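Local coordinates for protein glutathione S-transferase (Natrialba magadii ATCC 43099, PDB 6GZF) that belongs to the Xi class of glutathione transferases and probably transfers glutathione or reduces glutathionyl-hydroquinones, at residues R38-D43 / M154-T159; V60-P65 / V85-P90; H220-L225 / D269-Y274. One frame throughout, in Å; residues are numbered along the deposited sequence.

Contacts 1 and 2 both involve the thioredoxin-like N-terminal part of the chain, and contact 3 lies in the helical C-terminal part. Both segments of contact 2 fall, in sequence, between the two segments of contact 1. The centres of contacts 1 and 2 are about 20 Å apart, their nearest atoms about 7 Å. Contact 2 carries C64, the predicted nucleophile. In contact 1, the side chain of M156 is about 7 Å from that of E149, a predicted glutathione-binding residue. Contact 3 is more remote, with its centre about 28 Å from that of contact 2. Its L271 side chain is about 12 Å from that of Y254, predicted to lower the pKa of the cysteine.

Contact 1. Residues R38-D43 / M154-T159; sequences RNWVQD and MRMFDT
M156 faces the extended chain at W40 and V41 and has the most surface buried here. Its CG lies between the backbone N and the carbonyl carbon (chi1 68°), and the chain runs straight at chi2 and bends at chi3. The sulfur meets V41, while the methyl CE turns back toward W40. V41 N gives a weak hydrogen bond to M156 SD at 3.6 Å. The bond is long but nearly straight, with an angle of 167° at the hydrogen. V41 CG2 also touches M156 SD, at 3.9 Å, so the sulfur has both a polar and an apolar neighbour on one residue. M156 CE approaches the W40 ring obliquely and lies 4.0 Å from W40 CE3. The same methyl is 3.9 Å from N39 O.

W40 has a second neighbour on the helix. R155 CG sits at the edge of the indole, near its plane, 3.7 Å from W40 CZ3. R155 CB lies a little farther off. Only the aliphatic root of R155 is used in this way. Its guanidinium forms salt bridges to D181 and E238 and a cation-pi contact with Y172. A water joins the far ends of the segments. It donates to D43 OD2 at 3.2 Å and, weakly, to T159 O.

The buried side chains of V41 and M156 also share L137 of strand 136-139 as a neighbour. N39 O is hydrogen-bonded to N147 ND2 of strand 144-147. The extended chain leading toward strand 56-60 is thus laid across both this sheet and helix 150-159. Such a helix, following the last two strands of the sheet, is the closing helix of the thioredoxin-like domain of glutathione transferases.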
ATOM      1  N   ARG A  38      30.963  16.313   7.621  1.00 22.57           N
ATOM      2  CA  ARG A  38      30.405  16.809   8.876  1.00 23.11           C
ATOM      3  C   ARG A  38      31.014  18.117   9.377  1.00 23.81           C
ATOM      4  O   ARG A  38      31.068  18.351  10.584  1.00 21.59           O
ATOM      5  CB  ARG A  38      30.559  15.745   9.963  1.00 27.25           C
ATOM      6  CG  ARG A  38      29.964  14.400   9.602  1.00 28.09           C
ATOM      7  CD  ARG A  38      28.599  14.229  10.234  1.00 30.44           C
ATOM      8  NE  ARG A  38      28.065  12.889  10.021  1.00 43.54           N
ATOM      9  CZ  ARG A  38      28.174  11.895  10.896  1.00 38.31           C
ATOM     10  NH1 ARG A  38      27.659  10.706  10.617  1.00 39.96           N
ATOM     11  NH2 ARG A  38      28.802  12.089  12.048  1.00 30.70           N
ATOM     12  N   ASN A  39      31.469  18.969   8.466  1.00 21.14           N
ATOM     13  CA  ASN A  39      31.927  20.293   8.866  1.00 16.43           C
ATOM     14  C   ASN A  39      30.742  21.182   9.225  1.00 23.85           C
ATOM     15  O   ASN A  39      29.630  20.976   8.736  1.00 23.21           O
ATOM     16  CB  ASN A  39      32.764  20.944   7.762  1.00 20.79           C
ATOM     17  CG  ASN A  39      34.179  20.402   7.709  1.00 22.05           C
ATOM     18  OD1 ASN A  39      34.999  20.690   8.581  1.00 31.48           O
ATOM     19  ND2 ASN A  39      34.474  19.617   6.681  1.00 27.99           N
ATOM     20  N   TRP A  40      30.983  22.164  10.086  1.00 23.31           N
ATOM     21  CA  TRP A  40      29.929  23.071  10.523  1.00 21.38           C
ATOM     22  C   TRP A  40      30.201  24.508  10.104  1.00 26.42           C
ATOM     23  O   TRP A  40      31.348  24.953  10.082  1.00 25.91           O
ATOM     24  CB  TRP A  40      29.770  23.015  12.045  1.00 22.18           C
ATOM     25  CG  TRP A  40      29.076  21.794  12.558  1.00 22.46           C
ATOM     26  CD1 TRP A  40      29.546  20.513  12.541  1.00 29.32           C
ATOM     27  CD2 TRP A  40      27.791  21.744  13.188  1.00 23.40           C
ATOM     28  NE1 TRP A  40      28.627  19.665  13.113  1.00 23.69           N
ATOM     29  CE2 TRP A  40      27.542  20.397  13.518  1.00 24.49           C
ATOM     30  CE3 TRP A  40      26.824  22.705  13.501  1.00 20.23           C
ATOM     31  CZ2 TRP A  40      26.367  19.988  14.148  1.00 21.09           C
ATOM     32  CZ3 TRP A  40      25.658  22.296  14.124  1.00 18.05           C
ATOM     33  CH2 TRP A  40      25.439  20.950  14.440  1.00 20.92           C
ATOM     34  N   VAL A  41      29.138  25.228   9.766  1.00 32.49           N
ATOM     35  CA  VAL A  41      29.220  26.674   9.629  1.00 32.48           C
ATOM     36  C   VAL A  41      29.038  27.269  11.017  1.00 27.53           C
ATOM     37  O   VAL A  41      28.003  27.068  11.653  1.00 32.07           O
ATOM     38  CB  VAL A  41      28.160  27.235   8.667  1.00 31.96           C
ATOM     39  CG1 VAL A  41      28.269  28.750   8.588  1.00 26.97           C
ATOM     40  CG2 VAL A  41      28.314  26.614   7.287  1.00 26.97           C
ATOM     41  N   GLN A  42      30.047  27.988  11.492  1.00 33.36           N
ATOM     42  CA  GLN A  42      30.039  28.479  12.865  1.00 38.35           C
ATOM     43  C   GLN A  42      30.247  29.985  12.944  1.00 37.39           C
ATOM     44  O   GLN A  42      31.230  30.514  12.424  1.00 25.74           O
ATOM     45  CB  GLN A  42      31.115  27.762  13.683  1.00 34.49           C
ATOM     46  CG  GLN A  42      30.834  26.289  13.928  1.00 31.70           C
ATOM     47  CD  GLN A  42      29.744  26.067  14.958  1.00 41.84           C
ATOM     48  OE1 GLN A  42      28.574  25.902  14.614  1.00 40.40           O
ATOM     49  NE2 GLN A  42      30.124  26.060  16.231  1.00 49.88           N
ATOM     50  N   ASP A  43      29.318  30.671  13.603  1.00 35.66           N
ATOM     51  CA  ASP A  43      29.444  32.104  13.839  1.00 38.31           C
ATOM     52  C   ASP A  43      30.579  32.359  14.824  1.00 38.05           C
ATOM     53  O   ASP A  43      30.346  32.637  16.000  1.00 41.37           O
ATOM     54  CB  ASP A  43      28.130  32.685  14.367  1.00 39.93           C
ATOM     55  CG  ASP A  43      28.036  34.188  14.181  1.00 37.15           C
ATOM     56  OD1 ASP A  43      29.090  34.839  14.012  1.00 39.52           O
ATOM     57  OD2 ASP A  43      26.907  34.722  14.202  1.00 36.07           O
ATOM     58  N   MET A 154      20.149  21.669   9.323  1.00 18.24           N
ATOM     59  CA  MET A 154      18.987  22.320   9.918  1.00 23.15           C
ATOM     60  C   MET A 154      19.396  23.124  11.147  1.00 23.92           C
ATOM     61  O   MET A 154      18.976  24.268  11.322  1.00 23.79           O
ATOM     62  CB  MET A 154      17.920  21.290  10.296  1.00 16.89           C
ATOM     63  CG  MET A 154      16.808  21.854  11.171  1.00 15.66           C
ATOM     64  SD  MET A 154      15.357  20.789  11.296  1.00 23.06           S
ATOM     65  CE  MET A 154      16.034  19.385  12.179  1.00 21.19           C
ATOM     66  N   ARG A 155      20.227  22.515  11.988  1.00 27.17           N
ATOM     67  CA  ARG A 155      20.686  23.144  13.220  1.00 18.51           C
ATOM     68  C   ARG A 155      21.497  24.412  12.960  1.00 18.38           C
ATOM     69  O   ARG A 155      21.252  25.448  13.577  1.00 22.31           O
ATOM     70  CB  ARG A 155      21.520  22.156  14.041  1.00 28.49           C
ATOM     71  CG  ARG A 155      22.165  22.761  15.280  1.00 21.56           C
ATOM     72  CD  ARG A 155      21.123  23.302  16.245  1.00 22.33           C
ATOM     73  NE  ARG A 155      20.203  22.263  16.697  1.00 23.41           N
ATOM     74  CZ  ARG A 155      20.442  21.451  17.720  1.00 37.16           C
ATOM     75  NH1 ARG A 155      19.550  20.532  18.064  1.00 36.54           N
ATOM     76  NH2 ARG A 155      21.576  21.555  18.400  1.00 33.83           N
ATOM     77  N   MET A 156      22.459  24.333  12.047  1.00 17.77           N
ATOM     78  CA  MET A 156      23.320  25.477  11.775  1.00 21.11           C
ATOM     79  C   MET A 156      22.576  26.569  11.003  1.00 21.33           C
ATOM     80  O   MET A 156      22.896  27.751  11.131  1.00 27.04           O
ATOM     81  CB  MET A 156      24.578  25.041  11.019  1.00 21.26           C
ATOM     82  CG  MET A 156      24.350  24.567   9.596  1.00 25.46           C
ATOM     83  SD  MET A 156      25.891  24.031   8.826  1.00 29.72           S
ATOM     84  CE  MET A 156      26.133  22.433   9.602  1.00 23.35           C
ATOM     85  N   PHE A 157      21.582  26.175  10.210  1.00 24.55           N
ATOM     86  CA  PHE A 157      20.673  27.142   9.597  1.00 18.84           C
ATOM     87  C   PHE A 157      19.938  27.906  10.687  1.00 23.21           C
ATOM     88  O   PHE A 157      19.631  29.090  10.548  1.00 20.49           O
ATOM     89  CB  PHE A 157      19.652  26.454   8.684  1.00 21.80           C
ATOM     90  CG  PHE A 157      20.155  26.167   7.298  1.00 22.28           C
ATOM     91  CD1 PHE A 157      21.492  26.320   6.977  1.00 23.72           C
ATOM     92  CD2 PHE A 157      19.277  25.752   6.309  1.00 20.71           C
ATOM     93  CE1 PHE A 157      21.946  26.055   5.698  1.00 23.91           C
ATOM     94  CE2 PHE A 157      19.723  25.487   5.028  1.00 19.35           C
ATOM     95  CZ  PHE A 157      21.060  25.639   4.722  1.00 21.15           C
ATOM     96  N   ASP A 158      19.666  27.201  11.779  1.00 26.62           N
ATOM     97  CA  ASP A 158      18.833  27.704  12.860  1.00 22.95           C
ATOM     98  C   ASP A 158      19.587  28.629  13.816  1.00 27.22           C
ATOM     99  O   ASP A 158      19.059  29.654  14.241  1.00 29.00           O
ATOM    100  CB  ASP A 158      18.247  26.519  13.634  1.00 21.71           C
ATOM    101  CG  ASP A 158      17.108  26.917  14.547  1.00 28.66           C
ATOM    102  OD1 ASP A 158      16.502  27.983  14.323  1.00 20.10           O
ATOM    103  OD2 ASP A 158      16.813  26.153  15.486  1.00 26.75           O
ATOM    104  N   THR A 159      20.823  28.272  14.146  1.00 28.24           N
ATOM    105  CA  THR A 159      21.522  28.940  15.239  1.00 34.04           C
ATOM    106  C   THR A 159      22.742  29.763  14.827  1.00 29.25           C
ATOM    107  O   THR A 159      23.353  30.420  15.671  1.00 23.95           O
ATOM    108  CB  THR A 159      21.985  27.912  16.292  1.00 20.70           C
ATOM    109  OG1 THR A 159      22.914  27.000  15.694  1.00 22.51           O
ATOM    110  CG2 THR A 159      20.799  27.135  16.837  1.00 16.40           C
TER
HETATM  111  O   HOH W   1      23.971  33.496  14.310  1.00 26.71           O

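Contact 2. Residues V60-P65 / V85-P90; sequences VSYACP and VSVVDP
V60 and V87 form a parallel beta bridge between strands 56-60 and 84-87. V60 N donates to S86 O at 3.0 Å, and V88 N donates to V60 O at 2.9 Å. V87 CA also makes a CH...O contact with V60 O. The tightly packed part is apolar. V60 CG2 meets V85 CG2 at 3.6 Å, the two side chains crossing at about a right angle. Y62 CD2 meets V87 CG1 at 3.5 Å, and Y62 CE2 lies close to V87 CG2. The ring is also edge-to-face with H292. An alanine in place of Y62 removes the ring, and would probably open a gap beside the two V87 methyls and leave H292 without its edge-to-face partner.

Past V88 the segments are held more loosely. A water accepts from Y62 N at 2.8 Å and donates to V88 O at 3.0 Å, taking the place of direct strand pairing. S61 OG approaches P90 CA no closer than 4.4 Å. The same hydroxyl accepts from A63 N at 3.2 Å, which makes an ST turn. S61 and V88 both touch W97, a predicted glutathione-binding residue. Strand pairing, water and turn together lead the chain to C64, consistent with a positioned cysteine nucleophile just before helix 65-77.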
ATOM      1  N   VAL A  60      19.035  20.131  -2.961  1.00 24.91           N
ATOM      2  CA  VAL A  60      17.927  19.352  -2.420  1.00 20.46           C
ATOM      3  C   VAL A  60      17.100  18.654  -3.488  1.00 26.83           C
ATOM      4  O   VAL A  60      17.124  19.023  -4.663  1.00 23.12           O
ATOM      5  CB  VAL A  60      16.957  20.229  -1.592  1.00 19.92           C
ATOM      6  CG1 VAL A  60      17.648  20.814  -0.370  1.00 17.69           C
ATOM      7  CG2 VAL A  60      16.357  21.325  -2.463  1.00 13.93           C
ATOM      8  N   SER A  61      16.375  17.631  -3.054  1.00 20.70           N
ATOM      9  CA  SER A  61      15.263  17.083  -3.814  1.00 15.54           C
ATOM     10  C   SER A  61      13.996  17.389  -3.029  1.00 21.28           C
ATOM     11  O   SER A  61      13.999  17.329  -1.800  1.00 23.83           O
ATOM     12  CB  SER A  61      15.423  15.578  -4.030  1.00 16.93           C
ATOM     13  OG  SER A  61      14.235  15.004  -4.551  1.00 17.47           O
ATOM     14  N   TYR A  62      12.917  17.730  -3.726  1.00 17.49           N
ATOM     15  CA  TYR A  62      11.658  18.021  -3.052  1.00 15.26           C
ATOM     16  C   TYR A  62      11.032  16.751  -2.484  1.00 20.21           C
ATOM     17  O   TYR A  62      10.150  16.814  -1.629  1.00 20.33           O
ATOM     18  CB  TYR A  62      10.675  18.705  -4.005  1.00 21.43           C
ATOM     19  CG  TYR A  62      10.869  20.199  -4.130  1.00 24.85           C
ATOM     20  CD1 TYR A  62      10.726  21.033  -3.029  1.00 26.48           C
ATOM     21  CD2 TYR A  62      11.174  20.778  -5.355  1.00 27.29           C
ATOM     22  CE1 TYR A  62      10.896  22.399  -3.141  1.00 27.14           C
ATOM     23  CE2 TYR A  62      11.345  22.144  -5.476  1.00 30.48           C
ATOM     24  CZ  TYR A  62      11.204  22.950  -4.367  1.00 30.35           C
ATOM     25  OH  TYR A  62      11.373  24.311  -4.484  1.00 33.83           O
ATOM     26  N   ALA A  63      11.500  15.601  -2.959  1.00 18.27           N
ATOM     27  CA  ALA A  63      10.927  14.319  -2.570  1.00 21.16           C
ATOM     28  C   ALA A  63      11.556  13.768  -1.294  1.00 17.54           C
ATOM     29  O   ALA A  63      10.915  13.034  -0.541  1.00 18.77           O
ATOM     30  CB  ALA A  63      11.082  13.322  -3.699  1.00 16.25           C
ATOM     31  N   CYS A  64      12.815  14.117  -1.057  1.00 23.90           N
ATOM     32  CA  CYS A  64      13.538  13.614   0.106  1.00 20.68           C
ATOM     33  C   CYS A  64      13.144  14.364   1.377  1.00 19.10           C
ATOM     34  O   CYS A  64      13.256  15.587   1.439  1.00 20.87           O
ATOM     35  CB  CYS A  64      15.047  13.719  -0.122  1.00 18.79           C
ATOM     36  SG  CYS A  64      16.050  12.806   1.066  1.00 34.76           S
ATOM     37  N   PRO A  65      12.687  13.625   2.401  1.00 18.30           N
ATOM     38  CA  PRO A  65      12.249  14.218   3.670  1.00 21.50           C
ATOM     39  C   PRO A  65      13.420  14.736   4.496  1.00 25.90           C
ATOM     40  O   PRO A  65      13.233  15.563   5.387  1.00 23.01           O
ATOM     41  CB  PRO A  65      11.557  13.051   4.375  1.00 20.40           C
ATOM     42  CG  PRO A  65      12.272  11.851   3.869  1.00 21.60           C
ATOM     43  CD  PRO A  65      12.603  12.155   2.426  1.00 23.42           C
ATOM     44  N   VAL A  85      19.757  27.787  -3.638  1.00 19.48           N
ATOM     45  CA  VAL A  85      19.353  26.387  -3.669  1.00 26.22           C
ATOM     46  C   VAL A  85      19.160  25.855  -5.093  1.00 24.50           C
ATOM     47  O   VAL A  85      18.644  26.550  -5.968  1.00 31.20           O
ATOM     48  CB  VAL A  85      18.050  26.174  -2.856  1.00 27.09           C
ATOM     49  CG1 VAL A  85      16.916  27.027  -3.410  1.00 27.47           C
ATOM     50  CG2 VAL A  85      17.661  24.705  -2.821  1.00 24.53           C
ATOM     51  N   SER A  86      19.606  24.621  -5.316  1.00 20.06           N
ATOM     52  CA  SER A  86      19.355  23.919  -6.567  1.00 20.46           C
ATOM     53  C   SER A  86      18.492  22.688  -6.305  1.00 25.13           C
ATOM     54  O   SER A  86      18.674  21.999  -5.302  1.00 21.28           O
ATOM     55  CB  SER A  86      20.668  23.514  -7.240  1.00 21.47           C
ATOM     56  OG  SER A  86      21.384  24.649  -7.693  1.00 31.64           O
ATOM     57  N   VAL A  87      17.553  22.418  -7.204  1.00 18.41           N
ATOM     58  CA  VAL A  87      16.658  21.278  -7.045  1.00 17.68           C
ATOM     59  C   VAL A  87      16.938  20.198  -8.082  1.00 19.97           C
ATOM     60  O   VAL A  87      16.816  20.432  -9.284  1.00 18.23           O
ATOM     61  CB  VAL A  87      15.184  21.699  -7.150  1.00 15.06           C
ATOM     62  CG1 VAL A  87      14.282  20.497  -6.945  1.00 14.32           C
ATOM     63  CG2 VAL A  87      14.873  22.784  -6.130  1.00 14.88           C
ATOM     64  N   VAL A  88      17.308  19.014  -7.607  1.00 22.54           N
ATOM     65  CA  VAL A  88      17.639  17.903  -8.490  1.00 21.54           C
ATOM     66  C   VAL A  88      16.388  17.196  -9.004  1.00 15.67           C
ATOM     67  O   VAL A  88      15.296  17.364  -8.462  1.00 15.56           O
ATOM     68  CB  VAL A  88      18.542  16.875  -7.783  1.00 19.88           C
ATOM     69  CG1 VAL A  88      19.808  17.544  -7.273  1.00 18.56           C
ATOM     70  CG2 VAL A  88      17.796  16.219  -6.638  1.00 19.65           C
ATOM     71  N   ASP A  89      16.565  16.406 -10.058  1.00 16.58           N
ATOM     72  CA  ASP A  89      15.485  15.631 -10.661  1.00 18.92           C
ATOM     73  C   ASP A  89      14.928  14.616  -9.661  1.00 25.28           C
ATOM     74  O   ASP A  89      15.677  13.801  -9.122  1.00 20.14           O
ATOM     75  CB  ASP A  89      15.997  14.926 -11.924  1.00 21.71           C
ATOM     76  CG  ASP A  89      14.883  14.374 -12.802  1.00 24.74           C
ATOM     77  OD1 ASP A  89      13.745  14.201 -12.321  1.00 29.03           O
ATOM     78  OD2 ASP A  89      15.154  14.100 -13.990  1.00 16.51           O
ATOM     79  N   PRO A  90      13.610  14.674  -9.401  1.00 21.70           N
ATOM     80  CA  PRO A  90      12.944  13.697  -8.532  1.00 20.93           C
ATOM     81  C   PRO A  90      13.091  12.266  -9.043  1.00 22.62           C
ATOM     82  O   PRO A  90      13.082  11.332  -8.242  1.00 23.09           O
ATOM     83  CB  PRO A  90      11.475  14.144  -8.557  1.00 19.10           C
ATOM     84  CG  PRO A  90      11.354  15.022  -9.762  1.00 27.80           C
ATOM     85  CD  PRO A  90      12.674  15.708  -9.869  1.00 23.95           C
TER
HETATM   86  O   HOH W   2      13.038  17.433  -6.507  1.00 24.03           O

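Contact 3. Residues H220-L225 / D269-Y274; sequences HWDDVL and DNLWPY
D222 OD1 receives two backbone N-H groups, those of N270, just before helix 271-279, and L271, its first residue. N270 N and L271 N each lie 3.0 Å from D222 OD1. L271 N comes in nearly along the carboxylate C-O bond. N270 N comes on the syn side, somewhat out of the carboxylate plane. Both bonds are bent, with angles of 146° from N270 and 136° from L271. D222 CG is anti to its own backbone N (chi1 -175°), which carries the carboxylate toward this helix start. The second oxygen is served by a water. The water donates to D222 OD2 at 2.8 Å and accepts from D269 N at 2.9 Å. Three successive backbone N-H groups, those of D269, N270 and L271, are therefore satisfied by D222, directly or through water. The positive end of the helix dipole would probably favour the charged carboxylate.

N270 OD1 faces D222 O, but both are acceptors and they make no hydrogen bond. L225 O is taken by R324, and Y274 OH is hydrogen-bonded to D240.

Beside the polar group lies an apolar one. L225 CD1 sits over the face of the Y274 ring in a CH-pi contact, 3.6 Å from the ring centroid. The same L225 methyl meets L271 CD2 at 3.7 Å. L271 CG also rests against the D222 side chain, so L271 touches both the D222 carboxylate and L225.

The contact joins the C-terminal end of helix 204-224 to the beginning of helix 271-279 in the helical domain. L231 adds to the packing at Y274. On another side of helix 204-224, W221 packs against I183, I187 and I191 of helix 177-192.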
ATOM      1  N   HIS A 220       2.201   7.042  20.678  1.00 25.39           N
ATOM      2  CA  HIS A 220       2.736   7.714  21.856  1.00 29.08           C
ATOM      3  C   HIS A 220       2.671   9.227  21.702  1.00 34.98           C
ATOM      4  O   HIS A 220       2.124   9.924  22.556  1.00 32.08           O
ATOM      5  CB  HIS A 220       4.180   7.279  22.119  1.00 28.85           C
ATOM      6  CG  HIS A 220       4.926   8.192  23.041  1.00 32.41           C
ATOM      7  ND1 HIS A 220       4.472   8.511  24.303  1.00 31.56           N
ATOM      8  CD2 HIS A 220       6.094   8.861  22.882  1.00 32.85           C
ATOM      9  CE1 HIS A 220       5.329   9.333  24.882  1.00 29.90           C
ATOM     10  NE2 HIS A 220       6.322   9.561  24.041  1.00 27.24           N
ATOM     11  N   TRP A 221       3.226   9.729  20.604  1.00 30.18           N
ATOM     12  CA  TRP A 221       3.262  11.165  20.357  1.00 25.68           C
ATOM     13  C   TRP A 221       1.876  11.722  20.055  1.00 28.26           C
ATOM     14  O   TRP A 221       1.652  12.926  20.146  1.00 28.89           O
ATOM     15  CB  TRP A 221       4.223  11.489  19.211  1.00 25.05           C
ATOM     16  CG  TRP A 221       5.659  11.240  19.560  1.00 29.62           C
ATOM     17  CD1 TRP A 221       6.473  10.277  19.041  1.00 25.16           C
ATOM     18  CD2 TRP A 221       6.444  11.957  20.519  1.00 26.27           C
ATOM     19  NE1 TRP A 221       7.721  10.354  19.612  1.00 32.38           N
ATOM     20  CE2 TRP A 221       7.729  11.376  20.524  1.00 26.07           C
ATOM     21  CE3 TRP A 221       6.188  13.033  21.374  1.00 25.52           C
ATOM     22  CZ2 TRP A 221       8.753  11.838  21.348  1.00 20.85           C
ATOM     23  CZ3 TRP A 221       7.205  13.490  22.192  1.00 26.40           C
ATOM     24  CH2 TRP A 221       8.473  12.892  22.172  1.00 18.85           C
ATOM     25  N   ASP A 222       0.946  10.842  19.698  1.00 23.33           N
ATOM     26  CA  ASP A 222      -0.431  11.256  19.468  1.00 26.24           C
ATOM     27  C   ASP A 222      -1.097  11.614  20.791  1.00 29.44           C
ATOM     28  O   ASP A 222      -1.867  12.573  20.869  1.00 37.74           O
ATOM     29  CB  ASP A 222      -1.220  10.159  18.752  1.00 29.07           C
ATOM     30  CG  ASP A 222      -2.625  10.598  18.381  1.00 38.84           C
ATOM     31  OD1 ASP A 222      -2.763  11.437  17.465  1.00 27.46           O
ATOM     32  OD2 ASP A 222      -3.588  10.106  19.006  1.00 37.14           O
ATOM     33  N   ASP A 223      -0.793  10.843  21.830  1.00 27.47           N
ATOM     34  CA  ASP A 223      -1.317  11.116  23.163  1.00 33.85           C
ATOM     35  C   ASP A 223      -0.639  12.340  23.770  1.00 37.67           C
ATOM     36  O   ASP A 223      -1.257  13.097  24.518  1.00 43.02           O
ATOM     37  CB  ASP A 223      -1.131   9.904  24.078  1.00 34.74           C
ATOM     38  CG  ASP A 223      -1.946   8.706  23.634  1.00 39.70           C
ATOM     39  OD1 ASP A 223      -2.920   8.895  22.874  1.00 38.81           O
ATOM     40  OD2 ASP A 223      -1.617   7.576  24.049  1.00 50.66           O
ATOM     41  N   VAL A 224       0.635  12.522  23.442  1.00 32.80           N
ATOM     42  CA  VAL A 224       1.405  13.653  23.944  1.00 24.78           C
ATOM     43  C   VAL A 224       0.883  14.959  23.351  1.00 39.43           C
ATOM     44  O   VAL A 224       0.789  15.975  24.041  1.00 38.02           O
ATOM     45  CB  VAL A 224       2.909  13.497  23.619  1.00 26.56           C
ATOM     46  CG1 VAL A 224       3.676  14.764  23.973  1.00 26.70           C
ATOM     47  CG2 VAL A 224       3.487  12.296  24.353  1.00 29.44           C
ATOM     48  N   LEU A 225       0.518  14.916  22.074  1.00 38.95           N
ATOM     49  CA  LEU A 225       0.064  16.106  21.361  1.00 39.05           C
ATOM     50  C   LEU A 225      -1.414  16.404  21.593  1.00 39.04           C
ATOM     51  O   LEU A 225      -2.019  17.183  20.858  1.00 42.55           O
ATOM     52  CB  LEU A 225       0.330  15.957  19.862  1.00 34.69           C
ATOM     53  CG  LEU A 225       1.794  16.062  19.430  1.00 32.56           C
ATOM     54  CD1 LEU A 225       1.925  15.917  17.923  1.00 18.85           C
ATOM     55  CD2 LEU A 225       2.390  17.378  19.899  1.00 33.44           C
ATOM     56  N   ASP A 269      -6.301  11.154  16.074  1.00 30.34           N
ATOM     57  CA  ASP A 269      -7.069  12.254  16.647  1.00 33.56           C
ATOM     58  C   ASP A 269      -6.285  13.561  16.708  1.00 30.83           C
ATOM     59  O   ASP A 269      -6.850  14.639  16.519  1.00 29.66           O
ATOM     60  CB  ASP A 269      -7.552  11.890  18.054  1.00 30.74           C
ATOM     61  CG  ASP A 269      -8.529  10.731  18.058  1.00 38.28           C
ATOM     62  OD1 ASP A 269      -9.285  10.583  17.074  1.00 46.30           O
ATOM     63  OD2 ASP A 269      -8.544   9.969  19.047  1.00 42.49           O
ATOM     64  N   ASN A 270      -4.986  13.465  16.968  1.00 35.80           N
ATOM     65  CA  ASN A 270      -4.191  14.653  17.252  1.00 39.80           C
ATOM     66  C   ASN A 270      -3.054  14.910  16.263  1.00 30.36           C
ATOM     67  O   ASN A 270      -2.656  16.056  16.067  1.00 26.00           O
ATOM     68  CB  ASN A 270      -3.623  14.562  18.670  1.00 37.53           C
ATOM     69  CG  ASN A 270      -4.704  14.355  19.716  1.00 32.86           C
ATOM     70  OD1 ASN A 270      -4.582  13.496  20.589  1.00 34.26           O
ATOM     71  ND2 ASN A 270      -5.770  15.140  19.628  1.00 26.40           N
ATOM     72  N   LEU A 271      -2.535  13.855  15.643  1.00 28.83           N
ATOM     73  CA  LEU A 271      -1.426  14.001  14.702  1.00 22.93           C
ATOM     74  C   LEU A 271      -1.859  14.670  13.400  1.00 29.34           C
ATOM     75  O   LEU A 271      -1.100  15.432  12.802  1.00 28.83           O
ATOM     76  CB  LEU A 271      -0.795  12.641  14.399  1.00 22.21           C
ATOM     77  CG  LEU A 271      -0.012  11.973  15.530  1.00 26.88           C
ATOM     78  CD1 LEU A 271       0.465  10.592  15.108  1.00 21.43           C
ATOM     79  CD2 LEU A 271       1.163  12.842  15.952  1.00 25.32           C
ATOM     80  N   TRP A 272      -3.080  14.379  12.965  1.00 29.38           N
ATOM     81  CA  TRP A 272      -3.606  14.946  11.725  1.00 24.27           C
ATOM     82  C   TRP A 272      -3.901  16.450  11.819  1.00 29.69           C
ATOM     83  O   TRP A 272      -3.558  17.192  10.901  1.00 34.48           O
ATOM     84  CB  TRP A 272      -4.860  14.180  11.286  1.00 24.43           C
ATOM     85  CG  TRP A 272      -5.570  14.754  10.083  1.00 31.37           C
ATOM     86  CD1 TRP A 272      -6.912  14.979   9.962  1.00 28.23           C
ATOM     87  CD2 TRP A 272      -4.984  15.161   8.836  1.00 34.49           C
ATOM     88  NE1 TRP A 272      -7.197  15.502   8.725  1.00 27.49           N
ATOM     89  CE2 TRP A 272      -6.032  15.625   8.015  1.00 28.80           C
ATOM     90  CE3 TRP A 272      -3.677  15.181   8.335  1.00 36.68           C
ATOM     91  CZ2 TRP A 272      -5.815  16.104   6.725  1.00 23.45           C
ATOM     92  CZ3 TRP A 272      -3.465  15.658   7.053  1.00 33.73           C
ATOM     93  CH2 TRP A 272      -4.529  16.112   6.263  1.00 27.90           C
ATOM     94  N   PRO A 273      -4.540  16.912  12.915  1.00 34.96           N
ATOM     95  CA  PRO A 273      -4.656  18.372  13.028  1.00 34.70           C
ATOM     96  C   PRO A 273      -3.295  19.026  13.248  1.00 34.32           C
ATOM     97  O   PRO A 273      -3.082  20.172  12.853  1.00 37.31           O
ATOM     98  CB  PRO A 273      -5.560  18.564  14.251  1.00 33.23           C
ATOM     99  CG  PRO A 273      -6.269  17.263  14.421  1.00 32.28           C
ATOM    100  CD  PRO A 273      -5.296  16.224  13.978  1.00 32.11           C
ATOM    101  N   TYR A 274      -2.389  18.288  13.882  1.00 32.45           N
ATOM    102  CA  TYR A 274      -1.018  18.737  14.092  1.00 29.87           C
ATOM    103  C   TYR A 274      -0.308  18.941  12.758  1.00 28.62           C
ATOM    104  O   TYR A 274       0.379  19.942  12.557  1.00 25.29           O
ATOM    105  CB  TYR A 274      -0.267  17.721  14.958  1.00 25.29           C
ATOM    106  CG  TYR A 274       1.225  17.931  15.067  1.00 20.79           C
ATOM    107  CD1 TYR A 274       1.753  18.884  15.929  1.00 26.13           C
ATOM    108  CD2 TYR A 274       2.110  17.150  14.333  1.00 19.20           C
ATOM    109  CE1 TYR A 274       3.118  19.067  16.040  1.00 24.84           C
ATOM    110  CE2 TYR A 274       3.475  17.326  14.439  1.00 22.69           C
ATOM    111  CZ  TYR A 274       3.974  18.285  15.293  1.00 22.78           C
ATOM    112  OH  TYR A 274       5.334  18.462  15.398  1.00 26.27           O
TER
HETATM  113  O   HOH W   3      -5.916   8.963  17.950  1.00 23.38           O